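Local coordinates for envelope glycoprotein (Bourbon virus, PDB 5ZKX) that probably mediates fusion of the viral and host membranes during entry, as a trimeric envelope glycoprotein related to baculovirus gp64, captured here in its postfusion form, at residues A[23-28]-A[207-211]; A[50-56]-A[68-74]; A[77-83]-A[179-183]. The contacts are given in a common frame with arbitrary orientation. Residue numbers count along the deposited sequence, not the author numbering.

How the contacts relate
Following the chain from the N terminus, residues 23-28 open contact 1, which closes only when residues 207-211 return as the neighbouring strand. Contacts 2 and 3 both fall within that long excursion. Contact 2 comes first, a local hairpin that pairs 50-56 with 68-74, with 11 residues between the two segments. Contact 3 then opens almost at once, and 77-83 meets 179-183 after 95 further residues; the two lie in series, with centres 26 Å apart, and reach the same antiparallel sheet. Contact 1 belongs to a separate mixed sheet, on the opposite side of the chain's centre, its centre 67 Å from that of contact 2 and 50 Å from that of contact 3.

Contact 1: residues A[23-28]-A[207-211]; sequences LNVSRL and PCFKE
Lys-210, Leu-28 and Phe-209 have the most surface covered in this antiparallel pairing, which buries 518 Å² in all. Strands 26-28 and 207-210 approach to 4.6 Å at 150°, in the register Ser-26/Lys-210, Arg-27/Phe-209, Leu-28/Cys-208. The first and last are hydrogen-bonded pairs: Ser-26 N to Lys-210 O is 3.2 Å and Lys-210 N to Ser-26 O 2.9 Å, while Leu-28 N to Cys-208 O is 2.9 Å and Cys-208 N to Leu-28 O 2.8 Å. Ser-26, Leu-28, Cys-208 and Lys-210 share one face. There Leu-28 (chi1 m, chi2 t) brings CD1 within 3.6 Å of Lys-210 CB, and Ser-26 (chi1 p) sets OG 3.3 Å from the same CB; Lys-210, t throughout, carries its end away from 23-28. Phe-209 (chi1 m) occupies the other face in the non-hydrogen-bonded pair, its CE1 3.6 Å from Arg-27 CG and its CD1 4.0 Å from Val-25 CG1. Val-25 CA makes a CA-H...O contact (3.1 Å) with Lys-210 O, which also accepts from Ser-26 N. This long-range antiparallel pairing, its segments 179 residues apart, joins neighbouring inner strands of a seven-stranded mixed sheet: strand 234-238 flanks 200-210, tied to it by the Cys-208 to Cys-236 disulfide, and Phe-209, edge-to-face with Tyr-296 of a second subunit, lies on the face packed against that subunit's helix 284-329.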
loop_
_atom_site.group_PDB
_atom_site.type_symbol
_atom_site.label_atom_id
_atom_site.label_comp_id
_atom_site.label_asym_id
_atom_site.label_seq_id
_atom_site.Cartn_x
_atom_site.Cartn_y
_atom_site.Cartn_z
ATOM N N LEU A 23 -32.539 -10.997 -0.478
ATOM C CA LEU A 23 -31.291 -10.307 -0.784
ATOM C C LEU A 23 -31.254 -9.981 -2.270
ATOM O O LEU A 23 -31.599 -10.822 -3.110
ATOM C CB LEU A 23 -30.074 -11.144 -0.392
ATOM C CG LEU A 23 -28.748 -10.396 -0.160
ATOM C CD1 LEU A 23 -27.568 -11.383 0.110
ATOM C CD2 LEU A 23 -28.436 -9.293 -1.159
ATOM N N ASN A 24 -30.831 -8.754 -2.574
ATOM C CA ASN A 24 -30.762 -8.200 -3.921
ATOM C C ASN A 24 -29.411 -8.411 -4.592
ATOM O O ASN A 24 -29.219 -7.935 -5.714
ATOM C CB ASN A 24 -31.065 -6.694 -3.896
ATOM C CG ASN A 24 -32.493 -6.384 -3.449
ATOM O OD1 ASN A 24 -32.739 -6.195 -2.260
ATOM N ND2 ASN A 24 -33.424 -6.284 -4.400
ATOM N N VAL A 25 -28.468 -9.099 -3.957
ATOM C CA VAL A 25 -27.210 -9.402 -4.630
ATOM C C VAL A 25 -27.423 -10.544 -5.611
ATOM O O VAL A 25 -27.811 -11.650 -5.222
ATOM C CB VAL A 25 -26.092 -9.735 -3.637
ATOM C CG1 VAL A 25 -24.849 -10.175 -4.411
ATOM C CG2 VAL A 25 -25.787 -8.516 -2.783
ATOM N N SER A 26 -27.151 -10.277 -6.883
ATOM C CA SER A 26 -27.180 -11.280 -7.929
ATOM C C SER A 26 -25.827 -11.326 -8.624
ATOM O O SER A 26 -25.020 -10.399 -8.521
ATOM C CB SER A 26 -28.287 -10.988 -8.949
ATOM O OG SER A 26 -28.126 -9.703 -9.527
ATOM N N ARG A 27 -25.581 -12.422 -9.334
ATOM C CA ARG A 27 -24.355 -12.591 -10.100
ATOM C C ARG A 27 -24.661 -12.347 -11.570
ATOM O O ARG A 27 -25.540 -13.001 -12.142
ATOM C CB ARG A 27 -23.767 -13.984 -9.895
ATOM C CG ARG A 27 -22.259 -13.993 -9.786
ATOM C CD ARG A 27 -21.738 -15.396 -9.553
ATOM N NE ARG A 27 -22.732 -16.251 -8.910
ATOM C CZ ARG A 27 -23.114 -17.435 -9.378
ATOM N NH1 ARG A 27 -24.024 -18.147 -8.724
ATOM N NH2 ARG A 27 -22.586 -17.909 -10.500
ATOM N N LEU A 28 -23.944 -11.408 -12.176
ATOM C CA LEU A 28 -24.177 -11.016 -13.556
ATOM C C LEU A 28 -22.923 -11.242 -14.386
ATOM O O LEU A 28 -21.801 -11.061 -13.902
ATOM C CB LEU A 28 -24.594 -9.546 -13.649
ATOM C CG LEU A 28 -26.051 -9.209 -13.342
ATOM C CD1 LEU A 28 -26.179 -7.738 -13.013
ATOM C CD2 LEU A 28 -26.947 -9.579 -14.517
ATOM N N PRO A 207 -17.507 -10.770 -14.878
ATOM C CA PRO A 207 -18.416 -11.125 -13.784
ATOM C C PRO A 207 -18.603 -9.968 -12.815
ATOM O O PRO A 207 -17.665 -9.231 -12.502
ATOM C CB PRO A 207 -17.706 -12.306 -13.112
ATOM C CG PRO A 207 -16.253 -12.068 -13.395
ATOM C CD PRO A 207 -16.197 -11.435 -14.756
ATOM N N CYS A 208 -19.835 -9.812 -12.338
ATOM C CA CYS A 208 -20.184 -8.724 -11.439
ATOM C C CYS A 208 -21.179 -9.217 -10.401
ATOM O O CYS A 208 -21.780 -10.285 -10.541
ATOM C CB CYS A 208 -20.778 -7.523 -12.197
ATOM S SG CYS A 208 -19.729 -6.842 -13.503
ATOM N N PHE A 209 -21.342 -8.421 -9.346
ATOM C CA PHE A 209 -22.364 -8.634 -8.329
ATOM C C PHE A 209 -23.236 -7.390 -8.267
ATOM O O PHE A 209 -22.742 -6.295 -7.980
ATOM C CB PHE A 209 -21.739 -8.929 -6.965
ATOM C CG PHE A 209 -21.074 -10.271 -6.885
ATOM C CD1 PHE A 209 -21.823 -11.418 -6.702
ATOM C CD2 PHE A 209 -19.701 -10.388 -7.002
ATOM C CE1 PHE A 209 -21.215 -12.652 -6.637
ATOM C CE2 PHE A 209 -19.089 -11.623 -6.933
ATOM C CZ PHE A 209 -19.847 -12.754 -6.756
ATOM N N LYS A 210 -24.529 -7.560 -8.533
ATOM C CA LYS A 210 -25.471 -6.450 -8.577
ATOM C C LYS A 210 -26.058 -6.236 -7.189
ATOM O O LYS A 210 -26.686 -7.142 -6.636
ATOM C CB LYS A 210 -26.577 -6.736 -9.589
ATOM C CG LYS A 210 -27.633 -5.655 -9.707
ATOM C CD LYS A 210 -28.682 -6.062 -10.730
ATOM C CE LYS A 210 -29.410 -4.858 -11.300
ATOM N NZ LYS A 210 -30.009 -5.158 -12.633
ATOM N N GLU A 211 -25.869 -5.044 -6.636
ATOM C CA GLU A 211 -26.318 -4.757 -5.275
ATOM C C GLU A 211 -27.254 -3.553 -5.226
ATOM O O GLU A 211 -28.300 -3.535 -5.877
ATOM C CB GLU A 211 -25.112 -4.524 -4.362
ATOM C CG GLU A 211 -25.450 -3.959 -2.992
ATOM C CD GLU A 211 -25.798 -5.036 -1.979
ATOM O OE1 GLU A 211 -26.857 -5.681 -2.136
ATOM O OE2 GLU A 211 -25.017 -5.237 -1.024
#

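Contact 2: residues A[50-56]-A[68-74]; sequences AYWRSYC and CYNSLNP
The Tyr-51 ring (chi1 p) overlaps Asn-73, whose CB lies 3.8 Å from the ring centroid and 25° off its normal, a CH-pi contact over the face. Asn-73 OD1 in turn accepts from Ser-71 OG at 2.6 Å. Both segments are extended throughout, with axes 4.5 Å apart at 170°, in the register Ala-50/Pro-74 to Cys-56/Cys-68. Tyr-51/Asn-73, Arg-53/Ser-71 and Tyr-55/Tyr-69 are hydrogen-bonded pairs: Tyr-69 N to Tyr-55 O is 2.8 Å, and the reciprocal bond, Tyr-55 N to Tyr-69 O, is 3.0 Å. On the other face Trp-52 (chi1 t) meets Leu-72 at its ring edge, CE3 to CG 3.8 Å, and its CH2 stands 3.5 Å from Asn-70 CB. Cys-56 SG and Cys-68 SG, both chi1 m, are joined at 2.0 Å with chi3 106°, a disulfide across a non-hydrogen-bonded pair that fastens the turn end of the beta hairpin. Strand 134-148 pairs with 44-58 on its other side, as the backbone bond between Trp-52 and Ser-140 attests, while strand 67-74 adjoins a third subunit through Tyr-440 and Asn-443 of that chain.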
loop_
_atom_site.group_PDB
_atom_site.type_symbol
_atom_site.label_atom_id
_atom_site.label_comp_id
_atom_site.label_asym_id
_atom_site.label_seq_id
_atom_site.Cartn_x
_atom_site.Cartn_y
_atom_site.Cartn_z
ATOM N N ALA A 50 24.136 17.106 -22.538
ATOM C CA ALA A 50 24.381 18.516 -22.275
ATOM C C ALA A 50 25.886 18.738 -22.236
ATOM O O ALA A 50 26.676 17.791 -22.210
ATOM C CB ALA A 50 23.725 18.969 -20.968
ATOM N N TYR A 51 26.275 20.009 -22.232
ATOM C CA TYR A 51 27.679 20.356 -22.096
ATOM C C TYR A 51 27.830 21.580 -21.205
ATOM O O TYR A 51 27.024 22.514 -21.259
ATOM C CB TYR A 51 28.346 20.592 -23.467
ATOM C CG TYR A 51 27.849 21.783 -24.264
ATOM C CD1 TYR A 51 28.369 23.053 -24.052
ATOM C CD2 TYR A 51 26.892 21.628 -25.260
ATOM C CE1 TYR A 51 27.932 24.137 -24.785
ATOM C CE2 TYR A 51 26.451 22.709 -26.001
ATOM C CZ TYR A 51 26.977 23.961 -25.759
ATOM O OH TYR A 51 26.544 25.045 -26.487
ATOM N N TRP A 52 28.864 21.550 -20.375
ATOM C CA TRP A 52 29.266 22.701 -19.584
ATOM C C TRP A 52 30.364 23.449 -20.329
ATOM O O TRP A 52 31.370 22.851 -20.725
ATOM C CB TRP A 52 29.760 22.251 -18.210
ATOM C CG TRP A 52 30.567 23.276 -17.495
ATOM C CD1 TRP A 52 31.929 23.354 -17.436
ATOM C CD2 TRP A 52 30.067 24.377 -16.728
ATOM N NE1 TRP A 52 32.306 24.437 -16.681
ATOM C CE2 TRP A 52 31.180 25.081 -16.234
ATOM C CE3 TRP A 52 28.784 24.837 -16.415
ATOM C CZ2 TRP A 52 31.051 26.218 -15.442
ATOM C CZ3 TRP A 52 28.658 25.966 -15.629
ATOM C CH2 TRP A 52 29.784 26.643 -15.152
ATOM N N ARG A 53 30.164 24.749 -20.534
ATOM C CA ARG A 53 31.123 25.580 -21.251
ATOM C C ARG A 53 31.568 26.727 -20.358
ATOM O O ARG A 53 30.734 27.396 -19.742
ATOM C CB ARG A 53 30.525 26.124 -22.551
ATOM C CG ARG A 53 31.383 27.182 -23.232
ATOM C CD ARG A 53 30.535 28.113 -24.077
ATOM N NE ARG A 53 30.143 27.496 -25.340
ATOM C CZ ARG A 53 29.072 27.850 -26.043
ATOM N NH1 ARG A 53 28.277 28.819 -25.605
ATOM N NH2 ARG A 53 28.794 27.235 -27.186
ATOM N N SER A 54 32.880 26.951 -20.289
ATOM C CA SER A 54 33.454 28.065 -19.536
ATOM C C SER A 54 34.440 28.794 -20.441
ATOM O O SER A 54 35.576 28.346 -20.623
ATOM C CB SER A 54 34.131 27.587 -18.257
ATOM O OG SER A 54 34.395 28.684 -17.398
ATOM N N TYR A 55 34.004 29.918 -20.999
ATOM C CA TYR A 55 34.812 30.748 -21.885
ATOM C C TYR A 55 35.220 31.995 -21.112
ATOM O O TYR A 55 34.397 32.888 -20.885
ATOM C CB TYR A 55 34.028 31.107 -23.143
ATOM C CG TYR A 55 34.849 31.738 -24.241
ATOM C CD1 TYR A 55 35.802 31.001 -24.933
ATOM C CD2 TYR A 55 34.657 33.065 -24.602
ATOM C CE1 TYR A 55 36.547 31.568 -25.945
ATOM C CE2 TYR A 55 35.400 33.643 -25.614
ATOM C CZ TYR A 55 36.344 32.887 -26.282
ATOM O OH TYR A 55 37.088 33.450 -27.293
ATOM N N CYS A 56 36.484 32.057 -20.710
ATOM C CA CYS A 56 36.990 33.153 -19.903
ATOM C C CYS A 56 38.007 33.976 -20.684
ATOM O O CYS A 56 38.633 33.498 -21.634
ATOM C CB CYS A 56 37.622 32.626 -18.613
ATOM S SG CYS A 56 36.546 31.543 -17.648
ATOM N N CYS A 68 34.506 35.515 -16.855
ATOM C CA CYS A 68 34.126 34.222 -17.404
ATOM C C CYS A 68 32.682 34.254 -17.877
ATOM O O CYS A 68 31.807 34.812 -17.207
ATOM C CB CYS A 68 34.298 33.109 -16.370
ATOM S SG CYS A 68 36.008 32.666 -16.041
ATOM N N TYR A 69 32.444 33.649 -19.029
ATOM C CA TYR A 69 31.102 33.432 -19.550
ATOM C C TYR A 69 30.867 31.924 -19.511
ATOM O O TYR A 69 31.396 31.182 -20.344
ATOM C CB TYR A 69 30.957 34.007 -20.959
ATOM C CG TYR A 69 30.788 35.515 -21.010
ATOM C CD1 TYR A 69 29.881 36.101 -21.888
ATOM C CD2 TYR A 69 31.535 36.354 -20.189
ATOM C CE1 TYR A 69 29.721 37.477 -21.944
ATOM C CE2 TYR A 69 31.382 37.730 -20.236
ATOM C CZ TYR A 69 30.473 38.288 -21.116
ATOM O OH TYR A 69 30.313 39.657 -21.171
ATOM N N ASN A 70 30.088 31.474 -18.532
ATOM C CA ASN A 70 29.829 30.061 -18.306
ATOM C C ASN A 70 28.359 29.752 -18.559
ATOM O O ASN A 70 27.481 30.577 -18.288
ATOM C CB ASN A 70 30.193 29.647 -16.875
ATOM C CG ASN A 70 31.625 29.992 -16.505
ATOM O OD1 ASN A 70 32.466 30.225 -17.369
ATOM N ND2 ASN A 70 31.905 30.021 -15.207
ATOM N N SER A 71 28.098 28.548 -19.065
ATOM C CA SER A 71 26.731 28.145 -19.364
ATOM C C SER A 71 26.616 26.627 -19.341
ATOM O O SER A 71 27.548 25.921 -19.736
ATOM C CB SER A 71 26.285 28.687 -20.726
ATOM O OG SER A 71 27.123 28.201 -21.760
ATOM N N LEU A 72 25.470 26.142 -18.867
ATOM C CA LEU A 72 25.065 24.746 -19.009
ATOM C C LEU A 72 24.051 24.689 -20.143
ATOM O O LEU A 72 22.944 25.220 -20.016
ATOM C CB LEU A 72 24.457 24.210 -17.716
ATOM C CG LEU A 72 25.277 23.332 -16.773
ATOM C CD1 LEU A 72 24.438 23.018 -15.546
ATOM C CD2 LEU A 72 25.729 22.051 -17.457
ATOM N N ASN A 73 24.427 24.056 -21.251
ATOM C CA ASN A 73 23.578 24.062 -22.433
ATOM C C ASN A 73 23.076 22.663 -22.743
ATOM O O ASN A 73 23.880 21.729 -22.863
ATOM C CB ASN A 73 24.337 24.620 -23.641
ATOM C CG ASN A 73 24.845 26.028 -23.409
ATOM O OD1 ASN A 73 26.006 26.228 -23.060
ATOM N ND2 ASN A 73 23.976 27.011 -23.602
ATOM N N PRO A 74 21.764 22.483 -22.883
ATOM C CA PRO A 74 21.235 21.168 -23.251
ATOM C C PRO A 74 21.267 20.959 -24.756
ATOM O O PRO A 74 20.910 21.842 -25.539
ATOM C CB PRO A 74 19.794 21.222 -22.733
ATOM C CG PRO A 74 19.424 22.666 -22.886
ATOM C CD PRO A 74 20.690 23.462 -22.639
#

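Contact 3: residues A[77-83]-A[179-183]; sequences PTKDELK and AETFW
A very short salt bridge, 2.4 Å from Lys-83 NZ to Glu-180 OE2, is the outstanding feature of this contact and its sole hydrogen bond between the segments. Glu-180 has a left-handed backbone (phi 46°, psi 69°) and its CB points toward the helix; OE1 is held by Ser-193. Lys-83 sits one turn along from Lys-79, whose NZ is 4.1 Å from Glu-180 OE2, beyond salt-bridge range but of favourable sign. The larger part of the 299 Å² buried comes from Phe-182 and Lys-79. Phe-182 (chi1 t, chi2 86°) presents one ring face to Lys-79, with Lys-79 CB 4.2 Å from the centroid and 6° off the normal, a CH-pi contact. At the ring edge, Phe-182 CE1 lies 4.3 Å from Leu-82 CD2, and CZ is 3.9 Å from Pro-77 O. The closest CA pair, Lys-79 and Phe-182, is 7.1 Å apart, so here side chains span the gap. Leu-191 of strand 188-192 also touches Phe-182 and both lysines. Thr-78 (chi1 p) is the N-cap: its OG1 accepts from Glu-81 N at 3.2 Å and Glu-81 OE1 accepts from Thr-78 N at 3.2 Å. The result is a helix that starts with a capping box and packs its first turn on a face of the antiparallel sheet, over strands 182-185, 188-192 and 44-58.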
loop_
_atom_site.group_PDB
_atom_site.type_symbol
_atom_site.label_atom_id
_atom_site.label_comp_id
_atom_site.label_asym_id
_atom_site.label_seq_id
_atom_site.Cartn_x
_atom_site.Cartn_y
_atom_site.Cartn_z
ATOM N N PRO A 77 19.401 14.780 -28.047
ATOM C CA PRO A 77 19.644 14.125 -29.337
ATOM C C PRO A 77 18.426 14.185 -30.243
ATOM O O PRO A 77 17.288 14.311 -29.788
ATOM C CB PRO A 77 19.977 12.680 -28.945
ATOM C CG PRO A 77 19.394 12.509 -27.580
ATOM C CD PRO A 77 19.518 13.845 -26.918
ATOM N N THR A 78 18.681 14.108 -31.545
ATOM C CA THR A 78 17.603 14.049 -32.516
ATOM C C THR A 78 16.959 12.665 -32.488
ATOM O O THR A 78 17.399 11.755 -31.778
ATOM C CB THR A 78 18.122 14.374 -33.914
ATOM O OG1 THR A 78 18.908 13.278 -34.396
ATOM C CG2 THR A 78 18.980 15.628 -33.883
ATOM N N LYS A 79 15.902 12.506 -33.287
ATOM C CA LYS A 79 15.197 11.229 -33.342
ATOM C C LYS A 79 16.121 10.112 -33.805
ATOM O O LYS A 79 16.237 9.074 -33.143
ATOM C CB LYS A 79 13.984 11.346 -34.263
ATOM C CG LYS A 79 12.920 10.286 -34.040
ATOM C CD LYS A 79 11.760 10.480 -35.008
ATOM C CE LYS A 79 10.651 9.468 -34.767
ATOM N NZ LYS A 79 9.447 9.765 -35.598
ATOM N N ASP A 80 16.798 10.313 -34.939
ATOM C CA ASP A 80 17.695 9.283 -35.460
ATOM C C ASP A 80 18.901 9.078 -34.556
ATOM O O ASP A 80 19.394 7.952 -34.430
ATOM C CB ASP A 80 18.146 9.647 -36.872
ATOM C CG ASP A 80 16.991 10.087 -37.755
ATOM O OD1 ASP A 80 15.876 9.541 -37.599
ATOM O OD2 ASP A 80 17.196 10.981 -38.604
ATOM N N GLU A 81 19.389 10.149 -33.926
ATOM C CA GLU A 81 20.467 10.013 -32.952
ATOM C C GLU A 81 20.043 9.121 -31.796
ATOM O O GLU A 81 20.754 8.181 -31.423
ATOM C CB GLU A 81 20.876 11.391 -32.435
ATOM C CG GLU A 81 22.134 11.953 -33.059
ATOM C CD GLU A 81 22.560 13.252 -32.413
ATOM O OE1 GLU A 81 21.777 14.226 -32.455
ATOM O OE2 GLU A 81 23.674 13.296 -31.854
ATOM N N LEU A 82 18.879 9.406 -31.212
ATOM C CA LEU A 82 18.392 8.604 -30.096
ATOM C C LEU A 82 18.153 7.157 -30.508
ATOM O O LEU A 82 18.348 6.243 -29.699
ATOM C CB LEU A 82 17.113 9.226 -29.541
ATOM C CG LEU A 82 16.551 8.623 -28.261
ATOM C CD1 LEU A 82 17.649 8.488 -27.222
ATOM C CD2 LEU A 82 15.409 9.480 -27.749
ATOM N N LYS A 83 17.748 6.928 -31.758
ATOM C CA LYS A 83 17.541 5.565 -32.239
ATOM C C LYS A 83 18.847 4.786 -32.265
ATOM O O LYS A 83 18.902 3.629 -31.829
ATOM C CB LYS A 83 16.910 5.590 -33.631
ATOM C CG LYS A 83 15.462 6.024 -33.640
ATOM C CD LYS A 83 14.975 6.305 -35.049
ATOM C CE LYS A 83 13.539 6.800 -35.032
ATOM N NZ LYS A 83 12.640 5.893 -35.795
ATOM N N ALA A 179 2.985 7.538 -36.024
ATOM C CA ALA A 179 4.366 7.052 -36.045
ATOM C C ALA A 179 5.115 7.515 -34.802
ATOM O O ALA A 179 5.305 8.720 -34.614
ATOM C CB ALA A 179 5.081 7.524 -37.309
ATOM N N GLU A 180 5.523 6.560 -33.965
ATOM C CA GLU A 180 6.707 6.671 -33.105
ATOM C C GLU A 180 6.776 8.015 -32.373
ATOM O O GLU A 180 7.609 8.871 -32.670
ATOM C CB GLU A 180 7.977 6.437 -33.927
ATOM C CG GLU A 180 8.469 5.007 -33.902
ATOM C CD GLU A 180 9.920 4.887 -34.310
ATOM O OE1 GLU A 180 10.556 3.867 -33.973
ATOM O OE2 GLU A 180 10.426 5.816 -34.970
ATOM N N THR A 181 5.849 8.197 -31.437
ATOM C CA THR A 181 5.797 9.433 -30.661
ATOM C C THR A 181 7.165 9.783 -30.078
ATOM O O THR A 181 7.761 9.002 -29.330
ATOM C CB THR A 181 4.748 9.321 -29.547
ATOM O OG1 THR A 181 4.784 10.494 -28.725
ATOM C CG2 THR A 181 4.995 8.106 -28.688
ATOM N N PHE A 182 7.660 10.962 -30.454
ATOM C CA PHE A 182 8.957 11.477 -30.038
ATOM C C PHE A 182 8.777 12.892 -29.510
ATOM O O PHE A 182 7.927 13.643 -29.997
ATOM C CB PHE A 182 9.954 11.463 -31.213
ATOM C CG PHE A 182 11.187 12.298 -30.986
ATOM C CD1 PHE A 182 12.287 11.769 -30.329
ATOM C CD2 PHE A 182 11.256 13.603 -31.450
ATOM C CE1 PHE A 182 13.423 12.529 -30.124
ATOM C CE2 PHE A 182 12.389 14.368 -31.248
ATOM C CZ PHE A 182 13.474 13.829 -30.585
ATOM N N TRP A 183 9.574 13.257 -28.506
ATOM C CA TRP A 183 9.541 14.621 -27.997
ATOM C C TRP A 183 10.813 14.908 -27.212
ATOM O O TRP A 183 11.614 14.016 -26.923
ATOM C CB TRP A 183 8.287 14.879 -27.149
ATOM C CG TRP A 183 8.348 14.399 -25.733
ATOM C CD1 TRP A 183 8.759 15.109 -24.645
ATOM C CD2 TRP A 183 7.952 13.112 -25.245
ATOM N NE1 TRP A 183 8.654 14.343 -23.510
ATOM C CE2 TRP A 183 8.161 13.111 -23.851
ATOM C CE3 TRP A 183 7.445 11.958 -25.852
ATOM C CZ2 TRP A 183 7.884 12.003 -23.055
ATOM C CZ3 TRP A 183 7.171 10.859 -25.062
ATOM C CH2 TRP A 183 7.391 10.888 -23.678
#